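Local coordinates for ABC transporter periplasmic-binding protein YtfQ (Mycobacterium smegmatis, PDB 6HB0), which probably binds a sugar, most likely L-arabinofuranose, outside the cell membrane and delivers it to an ABC transporter, at residues G59-I72 / F81-E95. Residues are numbered along the deposited sequence; the frame is centred on the assembly and turned at random.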
loop_
_atom_site.group_PDB
_atom_site.type_symbol
_atom_site.label_atom_id
_atom_site.label_comp_id
_atom_site.label_asym_id
_atom_site.label_seq_id
_atom_site.Cartn_x
_atom_site.Cartn_y
_atom_site.Cartn_z
ATOM N N GLY A 59 6.570 -16.509 -7.774
ATOM C CA GLY A 59 5.676 -16.798 -6.640
ATOM C C GLY A 59 6.176 -17.794 -5.595
ATOM O O GLY A 59 5.484 -18.049 -4.607
ATOM N N GLU A 60 7.374 -18.356 -5.759
ATOM C CA GLU A 60 7.755 -19.538 -4.983
ATOM C C GLU A 60 8.949 -19.312 -4.077
ATOM O O GLU A 60 10.016 -18.922 -4.555
ATOM C CB GLU A 60 8.019 -20.718 -5.923
ATOM C CG GLU A 60 6.769 -21.576 -6.091
ATOM C CD GLU A 60 6.812 -22.509 -7.286
ATOM O OE1 GLU A 60 5.709 -22.956 -7.698
ATOM O OE2 GLU A 60 7.924 -22.783 -7.812
ATOM N N GLN A 61 8.792 -19.641 -2.787
ATOM C CA GLN A 61 9.868 -19.417 -1.840
ATOM C C GLN A 61 11.181 -20.128 -2.182
ATOM O O GLN A 61 12.263 -19.544 -2.033
ATOM C CB GLN A 61 9.445 -19.780 -0.416
ATOM C CG GLN A 61 10.553 -19.436 0.593
ATOM C CD GLN A 61 10.197 -19.721 1.997
ATOM O OE1 GLN A 61 9.722 -20.802 2.298
ATOM N NE2 GLN A 61 10.440 -18.742 2.880
ATOM N N GLU A 62 11.119 -21.359 -2.676
ATOM C CA GLU A 62 12.373 -22.093 -2.887
ATOM C C GLU A 62 13.188 -21.429 -3.999
ATOM O O GLU A 62 14.399 -21.370 -3.915
ATOM C CB GLU A 62 12.139 -23.605 -3.138
ATOM C CG GLU A 62 11.309 -24.310 -2.031
ATOM C CD GLU A 62 12.110 -24.919 -0.873
ATOM O OE1 GLU A 62 12.173 -26.183 -0.774
ATOM O OE2 GLU A 62 12.636 -24.149 -0.023
ATOM N N LYS A 63 12.505 -20.893 -5.004
ATOM C CA LYS A 63 13.134 -20.146 -6.075
ATOM C C LYS A 63 13.656 -18.761 -5.618
ATOM O O LYS A 63 14.661 -18.296 -6.089
ATOM C CB LYS A 63 12.123 -20.007 -7.202
ATOM C CG LYS A 63 12.743 -19.528 -8.508
ATOM C CD LYS A 63 12.284 -20.329 -9.734
ATOM C CE LYS A 63 12.823 -19.719 -11.030
ATOM N NZ LYS A 63 11.898 -19.962 -12.176
ATOM N N GLN A 64 12.973 -18.094 -4.676
ATOM C CA GLN A 64 13.547 -16.897 -4.065
ATOM C C GLN A 64 14.795 -17.217 -3.255
ATOM O O GLN A 64 15.787 -16.528 -3.331
ATOM C CB GLN A 64 12.468 -16.215 -3.234
ATOM C CG GLN A 64 12.719 -14.755 -2.968
ATOM C CD GLN A 64 11.419 -14.013 -2.732
ATOM O OE1 GLN A 64 10.558 -14.515 -1.991
ATOM N NE2 GLN A 64 11.309 -12.794 -3.274
ATOM N N ILE A 65 14.762 -18.289 -2.475
ATOM C CA ILE A 65 15.919 -18.742 -1.747
ATOM C C ILE A 65 17.087 -19.072 -2.698
ATOM O O ILE A 65 18.233 -18.701 -2.400
ATOM C CB ILE A 65 15.576 -19.923 -0.819
ATOM C CG1 ILE A 65 14.753 -19.421 0.366
ATOM C CG2 ILE A 65 16.826 -20.652 -0.313
ATOM C CD1 ILE A 65 14.080 -20.522 1.184
ATOM N N SER A 66 16.811 -19.703 -3.836
ATOM C CA SER A 66 17.856 -19.954 -4.846
ATOM C C SER A 66 18.422 -18.652 -5.414
ATOM O O SER A 66 19.622 -18.509 -5.558
ATOM C CB SER A 66 17.316 -20.799 -6.011
ATOM O OG SER A 66 16.932 -22.064 -5.497
ATOM N N ALA A 67 17.551 -17.699 -5.729
ATOM C CA ALA A 67 18.037 -16.417 -6.237
ATOM C C ALA A 67 18.983 -15.760 -5.204
ATOM O O ALA A 67 20.053 -15.275 -5.541
ATOM C CB ALA A 67 16.866 -15.537 -6.625
ATOM N N ILE A 68 18.617 -15.808 -3.926
ATOM C CA ILE A 68 19.472 -15.228 -2.894
ATOM C C ILE A 68 20.833 -15.926 -2.848
ATOM O O ILE A 68 21.878 -15.263 -2.758
ATOM C CB ILE A 68 18.762 -15.218 -1.545
ATOM C CG1 ILE A 68 17.607 -14.203 -1.603
ATOM C CG2 ILE A 68 19.694 -14.864 -0.404
ATOM C CD1 ILE A 68 16.587 -14.417 -0.498
ATOM N N ARG A 69 20.830 -17.251 -2.911
ATOM C CA ARG A 69 22.077 -18.005 -2.912
ATOM C C ARG A 69 22.940 -17.682 -4.114
ATOM O O ARG A 69 24.146 -17.566 -3.978
ATOM C CB ARG A 69 21.798 -19.509 -2.900
ATOM C CG ARG A 69 21.178 -19.948 -1.605
ATOM C CD ARG A 69 20.970 -21.431 -1.522
ATOM N NE ARG A 69 20.740 -21.716 -0.111
ATOM C CZ ARG A 69 19.883 -22.606 0.338
ATOM N NH1 ARG A 69 19.152 -23.307 -0.509
ATOM N NH2 ARG A 69 19.745 -22.774 1.641
ATOM N N SER A 70 22.316 -17.523 -5.268
ATOM C CA SER A 70 23.059 -17.158 -6.460
ATOM C C SER A 70 23.654 -15.746 -6.339
ATOM O O SER A 70 24.817 -15.514 -6.735
ATOM C CB SER A 70 22.188 -17.315 -7.683
ATOM O OG SER A 70 22.731 -16.604 -8.764
ATOM N N PHE A 71 22.926 -14.813 -5.725
ATOM C CA PHE A 71 23.534 -13.512 -5.467
ATOM C C PHE A 71 24.734 -13.612 -4.553
ATOM O O PHE A 71 25.702 -12.851 -4.733
ATOM C CB PHE A 71 22.541 -12.499 -4.838
ATOM C CG PHE A 71 21.410 -12.112 -5.722
ATOM C CD1 PHE A 71 21.597 -11.909 -7.082
ATOM C CD2 PHE A 71 20.162 -11.847 -5.178
ATOM C CE1 PHE A 71 20.544 -11.538 -7.904
ATOM C CE2 PHE A 71 19.114 -11.461 -5.997
ATOM C CZ PHE A 71 19.301 -11.309 -7.368
ATOM N N ILE A 72 24.680 -14.495 -3.550
ATOM C CA ILE A 72 25.826 -14.687 -2.688
ATOM C C ILE A 72 27.014 -15.187 -3.516
ATOM O O ILE A 72 28.115 -14.643 -3.399
ATOM C CB ILE A 72 25.573 -15.686 -1.567
ATOM C CG1 ILE A 72 24.523 -15.158 -0.595
ATOM C CG2 ILE A 72 26.874 -15.990 -0.816
ATOM C CD1 ILE A 72 24.039 -16.239 0.342
ATOM N N PHE A 81 15.180 -8.221 -1.149
ATOM C CA PHE A 81 14.095 -8.975 -1.728
ATOM C C PHE A 81 12.777 -8.660 -1.070
ATOM O O PHE A 81 12.720 -8.106 0.012
ATOM C CB PHE A 81 14.367 -10.478 -1.689
ATOM C CG PHE A 81 14.397 -11.086 -0.309
ATOM C CD1 PHE A 81 15.508 -10.938 0.505
ATOM C CD2 PHE A 81 13.362 -11.933 0.118
ATOM C CE1 PHE A 81 15.573 -11.530 1.731
ATOM C CE2 PHE A 81 13.428 -12.536 1.357
ATOM C CZ PHE A 81 14.527 -12.310 2.176
ATOM N N SER A 82 11.744 -9.000 -1.805
ATOM C CA SER A 82 10.363 -8.850 -1.443
ATOM C C SER A 82 9.852 -10.262 -1.115
ATOM O O SER A 82 9.570 -11.031 -2.027
ATOM C CB SER A 82 9.681 -8.265 -2.677
ATOM O OG SER A 82 8.321 -8.092 -2.526
ATOM N N PRO A 83 9.781 -10.615 0.173
ATOM C CA PRO A 83 9.498 -12.004 0.588
ATOM C C PRO A 83 8.139 -12.488 0.096
ATOM O O PRO A 83 7.142 -11.837 0.326
ATOM C CB PRO A 83 9.484 -11.939 2.121
ATOM C CG PRO A 83 10.211 -10.682 2.481
ATOM C CD PRO A 83 10.061 -9.736 1.321
ATOM N N VAL A 84 8.100 -13.622 -0.585
ATOM C CA VAL A 84 6.848 -14.162 -1.057
ATOM C C VAL A 84 6.007 -14.606 0.140
ATOM O O VAL A 84 4.805 -14.550 0.079
ATOM C CB VAL A 84 7.061 -15.309 -2.067
ATOM C CG1 VAL A 84 8.046 -16.348 -1.586
ATOM C CG2 VAL A 84 5.763 -16.022 -2.344
ATOM N N VAL A 85 6.656 -15.039 1.211
ATOM C CA VAL A 85 5.990 -15.405 2.456
ATOM C C VAL A 85 6.763 -14.822 3.623
ATOM O O VAL A 85 7.955 -14.504 3.488
ATOM C CB VAL A 85 5.854 -16.952 2.658
ATOM C CG1 VAL A 85 4.927 -17.553 1.625
ATOM C CG2 VAL A 85 7.216 -17.610 2.681
ATOM N N ARG A 86 6.118 -14.702 4.772
ATOM C CA ARG A 86 6.759 -14.130 5.973
ATOM C C ARG A 86 7.839 -14.969 6.594
ATOM O O ARG A 86 8.744 -14.408 7.227
ATOM C CB ARG A 86 5.751 -13.910 7.094
ATOM C CG ARG A 86 4.750 -12.811 6.883
ATOM C CD ARG A 86 3.898 -12.628 8.147
ATOM N NE ARG A 86 4.615 -11.867 9.168
ATOM C CZ ARG A 86 4.765 -10.539 9.153
ATOM N NH1 ARG A 86 4.236 -9.788 8.178
ATOM N NH2 ARG A 86 5.462 -9.952 10.108
ATOM N N THR A 87 7.742 -16.291 6.490
ATOM C CA THR A 87 8.524 -17.197 7.323
ATOM C C THR A 87 9.414 -18.107 6.542
ATOM O O THR A 87 9.167 -18.406 5.391
ATOM C CB THR A 87 7.594 -18.160 8.139
ATOM O OG1 THR A 87 6.550 -17.408 8.740
ATOM C CG2 THR A 87 8.383 -18.828 9.260
ATOM N N GLY A 88 10.450 -18.601 7.196
ATOM C CA GLY A 88 11.322 -19.584 6.618
ATOM C C GLY A 88 12.553 -19.028 5.934
ATOM O O GLY A 88 13.187 -19.705 5.130
ATOM N N TRP A 89 12.927 -17.806 6.289
ATOM C CA TRP A 89 14.097 -17.181 5.728
ATOM C C TRP A 89 15.346 -17.294 6.571
ATOM O O TRP A 89 16.425 -16.899 6.104
ATOM C CB TRP A 89 13.819 -15.696 5.462
ATOM C CG TRP A 89 12.639 -15.486 4.635
ATOM C CD1 TRP A 89 11.387 -15.091 5.040
ATOM C CD2 TRP A 89 12.552 -15.725 3.240
ATOM N NE1 TRP A 89 10.537 -15.074 3.962
ATOM C CE2 TRP A 89 11.232 -15.453 2.849
ATOM C CE3 TRP A 89 13.480 -16.100 2.269
ATOM C CZ2 TRP A 89 10.825 -15.526 1.555
ATOM C CZ3 TRP A 89 13.048 -16.216 0.968
ATOM C CH2 TRP A 89 11.754 -15.906 0.631
ATOM N N ASP A 90 15.246 -17.763 7.801
ATOM C CA ASP A 90 16.379 -17.619 8.724
ATOM C C ASP A 90 17.633 -18.319 8.242
ATOM O O ASP A 90 18.727 -17.780 8.398
ATOM C CB ASP A 90 16.036 -18.086 10.136
ATOM C CG ASP A 90 15.173 -17.110 10.887
ATOM O OD1 ASP A 90 14.844 -16.019 10.346
ATOM O OD2 ASP A 90 14.791 -17.452 12.033
ATOM N N ALA A 91 17.482 -19.489 7.627
ATOM C CA ALA A 91 18.618 -20.245 7.126
ATOM C C ALA A 91 19.341 -19.505 6.002
ATOM O O ALA A 91 20.562 -19.309 6.074
ATOM C CB ALA A 91 18.186 -21.595 6.617
ATOM N N VAL A 92 18.621 -19.111 4.963
ATOM C CA VAL A 92 19.295 -18.379 3.903
ATOM C C VAL A 92 19.862 -17.006 4.360
ATOM O O VAL A 92 20.920 -16.536 3.891
ATOM C CB VAL A 92 18.426 -18.284 2.658
ATOM C CG1 VAL A 92 17.351 -17.219 2.773
ATOM C CG2 VAL A 92 19.283 -17.962 1.447
ATOM N N LEU A 93 19.193 -16.381 5.304
ATOM C CA LEU A 93 19.683 -15.149 5.918
ATOM C C LEU A 93 20.954 -15.366 6.755
ATOM O O LEU A 93 21.774 -14.468 6.863
ATOM C CB LEU A 93 18.594 -14.497 6.744
ATOM C CG LEU A 93 17.432 -13.910 5.896
ATOM C CD1 LEU A 93 16.370 -13.262 6.761
ATOM C CD2 LEU A 93 17.872 -12.949 4.834
ATOM N N GLN A 94 21.129 -16.550 7.332
ATOM C CA GLN A 94 22.409 -16.898 7.942
ATOM C C GLN A 94 23.495 -17.009 6.928
ATOM O O GLN A 94 24.624 -16.562 7.204
ATOM C CB GLN A 94 22.344 -18.176 8.782
ATOM C CG GLN A 94 21.576 -17.971 10.083
ATOM C CD GLN A 94 22.265 -17.012 11.053
ATOM O OE1 GLN A 94 23.471 -16.993 11.159
ATOM N NE2 GLN A 94 21.474 -16.248 11.793
ATOM N N GLU A 95 23.167 -17.552 5.757
ATOM C CA GLU A 95 24.127 -17.628 4.650
ATOM C C GLU A 95 24.532 -16.241 4.130
ATOM O O GLU A 95 25.718 -16.021 3.755
ATOM C CB GLU A 95 23.619 -18.510 3.511
ATOM C CG GLU A 95 23.448 -19.975 3.898
ATOM C CD GLU A 95 22.539 -20.781 2.954
ATOM O OE1 GLU A 95 22.473 -20.480 1.746
ATOM O OE2 GLU A 95 21.908 -21.762 3.417
#
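Helix 61-72 packs side by side with helix 90-95 and with the loop that leads into it from strand 78-81. The two helices run nearly parallel (7°), as neighbours on one face of a parallel sheet do in the Rossmann-like lobe of a periplasmic binding protein. Trp89 lies at the centre. Gln61 comes over one face of the Trp89 indole, with NE2 3.4 Å from CE2 of Trp89 and the amide plane almost upright on the ring. The same NE2 of Gln61 donates a hydrogen bond to Thr87 O (2.8 Å). Phe81 CE2 lies over the opposite face, 3.5 Å above the indole plane and off toward its rim. Gln64, with CG anti to its backbone N (chi1 -158°), reaches the loop. Its OE1 accepts from Val84 N (3.0 Å) in the carbonyl plane, and its NE2 donates to Ser82 O and to Ala25 O. Ile68 sets CD1 over the centre of the Phe81 ring, 3.7 Å from the centroid, and its CG2 against Val92 CG2. Farther along, Arg69 grips Glu95 side-on: NE meets OE1 at 2.8 Å, nearly straight (170°), and NH2 meets OE2. Buried Gln64 thus has both ends of its amide satisfied, tying helix to loop, while the more open Arg69-Glu95 salt bridge joins the helices beside Val92.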